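Local coordinates for conserved protein (Methanothermobacter thermautotrophicus, PDB 1I36) that is of unknown function but binds NADP and structurally resembles the 3-hydroxyacid dehydrogenases, at residues 134-139 with 145-150; 1-6 with 17-22. The protein carries 1 engineered substitution. One frame throughout, in Å; residues are numbered along the deposited sequence.

Contact 1 of 2, residues 134-139 with 145-150; sequences EFMKLN and IEVRGR
Ile145 packs against helix 132-136 and the 3-10 segment that follows from residue 137, closing the beta-alpha-beta unit formed by strand 124-128, this helix and strand 144-147. Within this chain the strand is the outermost one of the sheet on this side. The two segments bury 318 Å² between them.

The apolar part centres on Ile145. Its CD1 lies over one face of the Phe135 ring, 3.7 Å from the centroid and 17° off the ring normal, a CH-pi contact. Phe135 CG lies anti to the backbone N (chi1 169°), which helps bring the ring to this methyl. Leu138 CB touches the same methyl at 4.0 Å. Met136 passes along the other branch, with its CG 3.9 Å from Ile145 CG2. Its extended chain goes on to place SD 3.7 Å from Val147 CG2.

Glu146 near the end of the strand and Arg148 just past it form a salt bridge, and Arg148 also pairs with Asp188 and Glu191 of the second subunit.

The polar part across the contact is two hydrogen bonds between the Asn139 side-chain amide and the Ile145 backbone. A leucine at Asn139 would probably leave Ile145 N and O without these two bonds, and the end of the 3-10 segment held to the strand by apolar packing alone. Asn139 OD1 accepts from Ile145 N at 2.7 Å, and the N-H points almost straight at it. Asn139 ND2 donates to Ile145 O at 2.9 Å, with that oxygen 5° out of the amide plane.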
ATOM      1  N   GLU A 134      11.529  16.430  27.718  1.00 22.77           N
ATOM      2  CA  GLU A 134      12.234  17.665  28.029  1.00 23.43           C
ATOM      3  C   GLU A 134      12.535  18.469  26.747  1.00 23.09           C
ATOM      4  O   GLU A 134      12.411  19.703  26.732  1.00 21.87           O
ATOM      5  CB  GLU A 134      13.500  17.345  28.824  1.00 25.58           C
ATOM      6  CG  GLU A 134      14.313  18.548  29.315  1.00 34.17           C
ATOM      7  CD  GLU A 134      13.580  19.457  30.293  1.00 38.97           C
ATOM      8  OE1 GLU A 134      12.689  18.964  31.044  1.00 41.48           O
ATOM      9  OE2 GLU A 134      13.909  20.670  30.299  1.00 39.88           O
ATOM     10  N   PHE A 135      12.867  17.769  25.659  1.00 19.43           N
ATOM     11  CA  PHE A 135      13.124  18.413  24.368  1.00 15.99           C
ATOM     12  C   PHE A 135      11.783  19.003  23.874  1.00 15.38           C
ATOM     13  O   PHE A 135      11.744  20.086  23.311  1.00 13.87           O
ATOM     14  CB  PHE A 135      13.619  17.337  23.388  1.00 14.72           C
ATOM     15  CG  PHE A 135      13.684  17.784  21.937  1.00 17.22           C
ATOM     16  CD1 PHE A 135      14.362  18.942  21.568  1.00 16.33           C
ATOM     17  CD2 PHE A 135      13.063  17.032  20.943  1.00 15.90           C
ATOM     18  CE1 PHE A 135      14.419  19.341  20.246  1.00 16.49           C
ATOM     19  CE2 PHE A 135      13.117  17.414  19.628  1.00 15.06           C
ATOM     20  CZ  PHE A 135      13.789  18.570  19.265  1.00 16.33           C
ATOM     21  N   MET A 136      10.691  18.274  24.112  1.00 16.98           N
ATOM     22  CA  MET A 136       9.352  18.682  23.676  1.00 17.46           C
ATOM     23  C   MET A 136       8.890  20.027  24.273  1.00 18.84           C
ATOM     24  O   MET A 136       8.004  20.685  23.724  1.00 18.47           O
ATOM     25  CB  MET A 136       8.333  17.574  23.944  1.00 16.67           C
ATOM     26  CG  MET A 136       7.009  17.758  23.148  1.00 20.96           C
ATOM     27  SD  MET A 136       5.837  16.432  23.409  1.00 25.63           S
ATOM     28  CE  MET A 136       4.266  17.261  23.013  1.00 28.74           C
ATOM     29  N   LYS A 137       9.521  20.450  25.368  1.00 19.26           N
ATOM     30  CA  LYS A 137       9.222  21.745  25.969  1.00 21.35           C
ATOM     31  C   LYS A 137       9.522  22.870  24.966  1.00 20.80           C
ATOM     32  O   LYS A 137       8.968  23.962  25.082  1.00 22.26           O
ATOM     33  CB  LYS A 137      10.049  21.936  27.247  1.00 25.46           C
ATOM     34  CG  LYS A 137       9.496  21.105  28.400  1.00 28.57           C
ATOM     35  CD  LYS A 137      10.273  21.257  29.704  1.00 33.46           C
ATOM     36  CE  LYS A 137       9.592  20.434  30.807  1.00 37.59           C
ATOM     37  NZ  LYS A 137      10.413  20.345  32.057  1.00 42.08           N
ATOM     38  N   LEU A 138      10.374  22.609  23.968  1.00 17.35           N
ATOM     39  CA  LEU A 138      10.676  23.621  22.947  1.00 16.97           C
ATOM     40  C   LEU A 138       9.421  23.951  22.112  1.00 15.81           C
ATOM     41  O   LEU A 138       9.423  24.890  21.311  1.00 17.48           O
ATOM     42  CB  LEU A 138      11.837  23.177  22.038  1.00 17.25           C
ATOM     43  CG  LEU A 138      13.202  23.138  22.760  1.00 22.86           C
ATOM     44  CD1 LEU A 138      14.355  22.811  21.796  1.00 20.12           C
ATOM     45  CD2 LEU A 138      13.459  24.465  23.435  1.00 25.22           C
ATOM     46  N   ASN A 139       8.359  23.171  22.283  1.00 13.52           N
ATOM     47  CA  ASN A 139       7.096  23.486  21.594  1.00 15.25           C
ATOM     48  C   ASN A 139       6.593  24.864  22.075  1.00 17.35           C
ATOM     49  O   ASN A 139       5.942  25.588  21.325  1.00 16.83           O
ATOM     50  CB  ASN A 139       6.030  22.417  21.878  1.00 13.00           C
ATOM     51  CG  ASN A 139       6.209  21.184  21.026  1.00 17.56           C
ATOM     52  OD1 ASN A 139       7.096  21.150  20.173  1.00 15.36           O
ATOM     53  ND2 ASN A 139       5.340  20.173  21.221  1.00 16.75           N
ATOM     54  N   ILE A 145       6.966  19.308  18.200  1.00 17.22           N
ATOM     55  CA  ILE A 145       7.550  18.020  18.593  1.00 14.75           C
ATOM     56  C   ILE A 145       6.494  17.124  19.253  1.00 14.20           C
ATOM     57  O   ILE A 145       5.583  17.603  19.924  1.00 11.36           O
ATOM     58  CB  ILE A 145       8.708  18.265  19.616  1.00 16.44           C
ATOM     59  CG1 ILE A 145       9.813  19.117  18.972  1.00 12.88           C
ATOM     60  CG2 ILE A 145       9.311  16.901  20.075  1.00 15.40           C
ATOM     61  CD1 ILE A 145      10.620  20.019  19.991  1.00 14.24           C
ATOM     62  N   GLU A 146       6.631  15.828  19.039  1.00 14.24           N
ATOM     63  CA  GLU A 146       5.746  14.839  19.618  1.00 15.86           C
ATOM     64  C   GLU A 146       6.655  13.682  20.061  1.00 16.54           C
ATOM     65  O   GLU A 146       7.575  13.293  19.336  1.00 14.32           O
ATOM     66  CB  GLU A 146       4.749  14.357  18.563  1.00 16.94           C
ATOM     67  CG  GLU A 146       3.917  13.202  18.993  1.00 26.36           C
ATOM     68  CD  GLU A 146       2.948  12.792  17.902  1.00 30.37           C
ATOM     69  OE1 GLU A 146       3.406  12.203  16.899  1.00 31.32           O
ATOM     70  OE2 GLU A 146       1.742  13.090  18.048  1.00 30.13           O
ATOM     71  N   VAL A 147       6.411  13.159  21.255  1.00 15.74           N
ATOM     72  CA  VAL A 147       7.209  12.052  21.795  1.00 17.45           C
ATOM     73  C   VAL A 147       6.659  10.712  21.301  1.00 19.13           C
ATOM     74  O   VAL A 147       5.464  10.506  21.303  1.00 18.57           O
ATOM     75  CB  VAL A 147       7.179  12.031  23.361  1.00 18.30           C
ATOM     76  CG1 VAL A 147       7.944  10.760  23.924  1.00 17.19           C
ATOM     77  CG2 VAL A 147       7.797  13.305  23.904  1.00 19.91           C
ATOM     78  N   ARG A 148       7.528   9.817  20.852  1.00 16.15           N
ATOM     79  CA  ARG A 148       7.101   8.482  20.406  1.00 20.41           C
ATOM     80  C   ARG A 148       8.122   7.486  20.941  1.00 19.92           C
ATOM     81  O   ARG A 148       9.244   7.877  21.259  1.00 19.16           O
ATOM     82  CB  ARG A 148       7.100   8.397  18.864  1.00 20.62           C
ATOM     83  CG  ARG A 148       6.046   9.255  18.180  1.00 22.40           C
ATOM     84  CD  ARG A 148       4.698   8.585  18.277  1.00 24.52           C
ATOM     85  NE  ARG A 148       3.605   9.385  17.722  1.00 26.90           N
ATOM     86  CZ  ARG A 148       2.388   8.902  17.499  1.00 26.68           C
ATOM     87  NH1 ARG A 148       2.122   7.631  17.784  1.00 26.97           N
ATOM     88  NH2 ARG A 148       1.429   9.694  17.034  1.00 26.63           N
ATOM     89  N   GLY A 149       7.765   6.204  20.979  1.00 17.35           N
ATOM     90  CA  GLY A 149       8.701   5.197  21.437  1.00 19.32           C
ATOM     91  C   GLY A 149       9.148   5.384  22.879  1.00 20.79           C
ATOM     92  O   GLY A 149       8.446   6.026  23.670  1.00 19.33           O
ATOM     93  N   ARG A 150      10.311   4.837  23.229  1.00 19.56           N
ATOM     94  CA  ARG A 150      10.814   4.950  24.600  1.00 22.75           C
ATOM     95  C   ARG A 150      12.309   5.270  24.690  1.00 19.97           C
ATOM     96  O   ARG A 150      12.746   5.916  25.620  1.00 22.00           O
ATOM     97  CB  ARG A 150      10.605   3.624  25.341  1.00 28.33           C
ATOM     98  CG  ARG A 150       9.166   3.165  25.456  1.00 35.43           C
ATOM     99  CD  ARG A 150       9.081   1.835  26.204  1.00 41.73           C
ATOM    100  NE  ARG A 150       9.814   0.755  25.531  1.00 45.15           N
ATOM    101  CZ  ARG A 150       9.945  -0.479  26.020  1.00 49.43           C
ATOM    102  NH1 ARG A 150       9.394  -0.802  27.193  1.00 49.48           N
ATOM    103  NH2 ARG A 150      10.634  -1.395  25.344  1.00 49.76           N
TER

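Contact 2 of 2, residues 1-6 with 17-22; sequences LRVGFI and SRLRSR. Engineered in segment 1-6: Leu1 (natural residue Met).
The first beta-alpha-beta unit of the Rossmann-type NADP-binding domain brings Val3 and Phe5 of strand 2-6 against Leu19 of helix 10-21. A glycine-rich turn fitting the GxGxxA pattern joins the strand to the helix. NADP is bound near this turn, where Phe8 and Val11 belong to its site.

No hydrogen bond crosses between the two segments. The contact is a small apolar one, 89 Å² in all, between three buried side chains. Val3 and Phe5 both point toward the helix, as alternate residues of one strand do. Leu19 answers them with a single methyl, CD1. With CG anti to the carbonyl carbon (chi1 -63°) and CD1 extended beyond it (chi2 172°), that methyl is carried to both strand residues. The Val3 and Leu19 side chains cross at about a right angle, with Val3 CG1 4.1 Å from Leu19 CD1.

The same apolar packing extends to neighbours in the chain. Phe5 also touches Ala12, Leu15 and Ala16 of the helix, and Leu19 touches Val26 of strand 25-28.

The Phe5 ring meets the leucine with its edge. Leu19 CD1 sits near the ring plane, 4.0 Å from Phe5 CZ.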
ATOM      1  N   LEU A   1      15.957  29.331  27.336  1.00 39.14           N
ATOM      2  CA  LEU A   1      17.307  29.613  27.897  1.00 38.73           C
ATOM      3  C   LEU A   1      18.219  29.806  26.695  1.00 35.92           C
ATOM      4  O   LEU A   1      18.088  30.797  25.974  1.00 37.36           O
ATOM      5  CB  LEU A   1      17.767  28.427  28.776  1.00 40.70           C
ATOM      6  CG  LEU A   1      18.778  28.641  29.929  1.00 40.62           C
ATOM      7  CD1 LEU A   1      20.214  28.375  29.509  1.00 38.04           C
ATOM      8  CD2 LEU A   1      18.619  30.050  30.499  1.00 43.33           C
ATOM      9  N   ARG A   2      19.106  28.842  26.462  1.00 33.00           N
ATOM     10  CA  ARG A   2      20.011  28.865  25.322  1.00 28.68           C
ATOM     11  C   ARG A   2      19.930  27.518  24.591  1.00 24.82           C
ATOM     12  O   ARG A   2      19.950  26.464  25.227  1.00 23.01           O
ATOM     13  CB  ARG A   2      21.468  29.068  25.773  1.00 29.89           C
ATOM     14  CG  ARG A   2      21.773  30.420  26.432  1.00 32.10           C
ATOM     15  CD  ARG A   2      23.239  30.795  26.289  1.00 32.16           C
ATOM     16  NE  ARG A   2      24.143  29.794  26.851  1.00 35.77           N
ATOM     17  CZ  ARG A   2      25.406  29.622  26.458  1.00 37.35           C
ATOM     18  NH1 ARG A   2      25.919  30.381  25.495  1.00 38.61           N
ATOM     19  NH2 ARG A   2      26.161  28.703  27.037  1.00 38.28           N
ATOM     20  N   VAL A   3      19.783  27.554  23.273  1.00 22.71           N
ATOM     21  CA  VAL A   3      19.774  26.321  22.481  1.00 18.76           C
ATOM     22  C   VAL A   3      21.008  26.371  21.564  1.00 17.08           C
ATOM     23  O   VAL A   3      21.180  27.304  20.776  1.00 19.95           O
ATOM     24  CB  VAL A   3      18.475  26.154  21.630  1.00 16.79           C
ATOM     25  CG1 VAL A   3      18.595  24.932  20.713  1.00 12.80           C
ATOM     26  CG2 VAL A   3      17.259  25.974  22.546  1.00 15.89           C
ATOM     27  N   GLY A   4      21.897  25.394  21.701  1.00 19.68           N
ATOM     28  CA  GLY A   4      23.080  25.372  20.844  1.00 19.91           C
ATOM     29  C   GLY A   4      22.933  24.439  19.654  1.00 18.46           C
ATOM     30  O   GLY A   4      22.308  23.391  19.757  1.00 18.90           O
ATOM     31  N   PHE A   5      23.498  24.837  18.520  1.00 17.61           N
ATOM     32  CA  PHE A   5      23.433  24.039  17.301  1.00 19.72           C
ATOM     33  C   PHE A   5      24.819  23.605  16.826  1.00 19.72           C
ATOM     34  O   PHE A   5      25.742  24.420  16.737  1.00 19.10           O
ATOM     35  CB  PHE A   5      22.769  24.842  16.155  1.00 18.23           C
ATOM     36  CG  PHE A   5      21.280  24.968  16.279  1.00 20.86           C
ATOM     37  CD1 PHE A   5      20.713  25.896  17.143  1.00 19.35           C
ATOM     38  CD2 PHE A   5      20.439  24.114  15.571  1.00 19.46           C
ATOM     39  CE1 PHE A   5      19.325  25.969  17.307  1.00 21.28           C
ATOM     40  CE2 PHE A   5      19.045  24.185  15.729  1.00 20.70           C
ATOM     41  CZ  PHE A   5      18.490  25.110  16.598  1.00 19.27           C
ATOM     42  N   ILE A   6      24.977  22.314  16.568  1.00 19.78           N
ATOM     43  CA  ILE A   6      26.217  21.807  15.995  1.00 17.44           C
ATOM     44  C   ILE A   6      25.790  21.623  14.542  1.00 19.45           C
ATOM     45  O   ILE A   6      24.877  20.838  14.247  1.00 19.42           O
ATOM     46  CB  ILE A   6      26.641  20.479  16.598  1.00 16.34           C
ATOM     47  CG1 ILE A   6      26.810  20.613  18.113  1.00 15.44           C
ATOM     48  CG2 ILE A   6      27.974  20.049  15.970  1.00 17.05           C
ATOM     49  CD1 ILE A   6      26.885  19.239  18.823  1.00 14.71           C
ATOM     50  N   SER A  17      15.730  29.960  13.581  1.00 23.52           N
ATOM     51  CA  SER A  17      14.976  31.142  13.213  1.00 25.38           C
ATOM     52  C   SER A  17      13.632  31.204  13.979  1.00 26.83           C
ATOM     53  O   SER A  17      13.242  32.275  14.492  1.00 27.85           O
ATOM     54  CB  SER A  17      14.758  31.116  11.696  1.00 28.33           C
ATOM     55  OG  SER A  17      14.089  32.261  11.246  1.00 35.33           O
ATOM     56  N   ARG A  18      12.961  30.060  14.097  1.00 23.61           N
ATOM     57  CA  ARG A  18      11.677  29.974  14.807  1.00 24.18           C
ATOM     58  C   ARG A  18      11.875  30.217  16.301  1.00 24.64           C
ATOM     59  O   ARG A  18      11.144  31.003  16.930  1.00 24.49           O
ATOM     60  CB  ARG A  18      11.026  28.606  14.580  1.00 23.02           C
ATOM     61  CG  ARG A  18       9.738  28.337  15.371  1.00 19.36           C
ATOM     62  CD  ARG A  18       8.675  29.424  15.130  1.00 23.37           C
ATOM     63  NE  ARG A  18       8.268  29.503  13.731  1.00 23.58           N
ATOM     64  CZ  ARG A  18       7.438  28.639  13.147  1.00 28.10           C
ATOM     65  NH1 ARG A  18       6.943  27.616  13.841  1.00 25.40           N
ATOM     66  NH2 ARG A  18       7.024  28.847  11.898  1.00 27.75           N
ATOM     67  N   LEU A  19      12.862  29.540  16.871  1.00 22.60           N
ATOM     68  CA  LEU A  19      13.172  29.679  18.294  1.00 22.87           C
ATOM     69  C   LEU A  19      13.553  31.124  18.658  1.00 23.45           C
ATOM     70  O   LEU A  19      13.138  31.655  19.690  1.00 23.67           O
ATOM     71  CB  LEU A  19      14.327  28.728  18.672  1.00 20.36           C
ATOM     72  CG  LEU A  19      14.080  27.217  18.526  1.00 19.78           C
ATOM     73  CD1 LEU A  19      15.367  26.459  18.751  1.00 18.85           C
ATOM     74  CD2 LEU A  19      13.030  26.754  19.548  1.00 16.64           C
ATOM     75  N   ARG A  20      14.385  31.738  17.829  1.00 25.18           N
ATOM     76  CA  ARG A  20      14.822  33.107  18.069  1.00 26.86           C
ATOM     77  C   ARG A  20      13.641  34.099  18.078  1.00 27.05           C
ATOM     78  O   ARG A  20      13.563  34.960  18.945  1.00 26.34           O
ATOM     79  CB  ARG A  20      15.854  33.512  17.021  1.00 30.36           C
ATOM     80  CG  ARG A  20      16.604  34.770  17.388  1.00 36.51           C
ATOM     81  CD  ARG A  20      17.745  35.063  16.424  1.00 40.82           C
ATOM     82  NE  ARG A  20      18.545  36.182  16.907  1.00 44.14           N
ATOM     83  CZ  ARG A  20      18.211  37.460  16.766  1.00 46.06           C
ATOM     84  NH1 ARG A  20      17.091  37.801  16.137  1.00 47.85           N
ATOM     85  NH2 ARG A  20      18.953  38.393  17.336  1.00 48.37           N
ATOM     86  N   SER A  21      12.711  33.931  17.147  1.00 25.77           N
ATOM     87  CA  SER A  21      11.534  34.793  17.052  1.00 26.86           C
ATOM     88  C   SER A  21      10.654  34.641  18.292  1.00 28.68           C
ATOM     89  O   SER A  21       9.849  35.520  18.597  1.00 28.15           O
ATOM     90  CB  SER A  21      10.731  34.456  15.793  1.00 26.43           C
ATOM     91  OG  SER A  21      10.125  33.167  15.886  1.00 24.54           O
ATOM     92  N   ARG A  22      10.828  33.546  19.033  1.00 26.29           N
ATOM     93  CA  ARG A  22      10.029  33.331  20.236  1.00 24.91           C
ATOM     94  C   ARG A  22      10.797  33.654  21.504  1.00 26.67           C
ATOM     95  O   ARG A  22      10.374  33.282  22.603  1.00 29.49           O
ATOM     96  CB  ARG A  22       9.452  31.921  20.290  1.00 24.11           C
ATOM     97  CG  ARG A  22       8.616  31.538  19.073  1.00 21.78           C
ATOM     98  CD  ARG A  22       7.469  32.506  18.839  1.00 22.95           C
ATOM     99  NE  ARG A  22       6.753  32.145  17.632  1.00 23.93           N
ATOM    100  CZ  ARG A  22       5.735  31.294  17.587  1.00 24.92           C
ATOM    101  NH1 ARG A  22       5.301  30.706  18.700  1.00 25.19           N
ATOM    102  NH2 ARG A  22       5.149  31.027  16.425  1.00 25.11           N
TER

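Both contacts join a helix to a strand within a beta-alpha-beta unit, and both units belong to the same mixed sheet. Along the chain they come in series: contact 2 closes before contact 1 opens. Strand 2-6 lies inside the sheet, between strands 25-28 and 59-62, whereas strand 144-147 is at one end within this chain. The contact centres are about 16 Å apart. They still meet, through Leu138 CD2 and Val3 CG2 at 4.2 Å, so the two contacts adjoin on the same sheet. Contact 2 is nearer the cofactor, with the Phe5 side chain about 9 Å from the bound NADP against about 12 Å for that of Phe135.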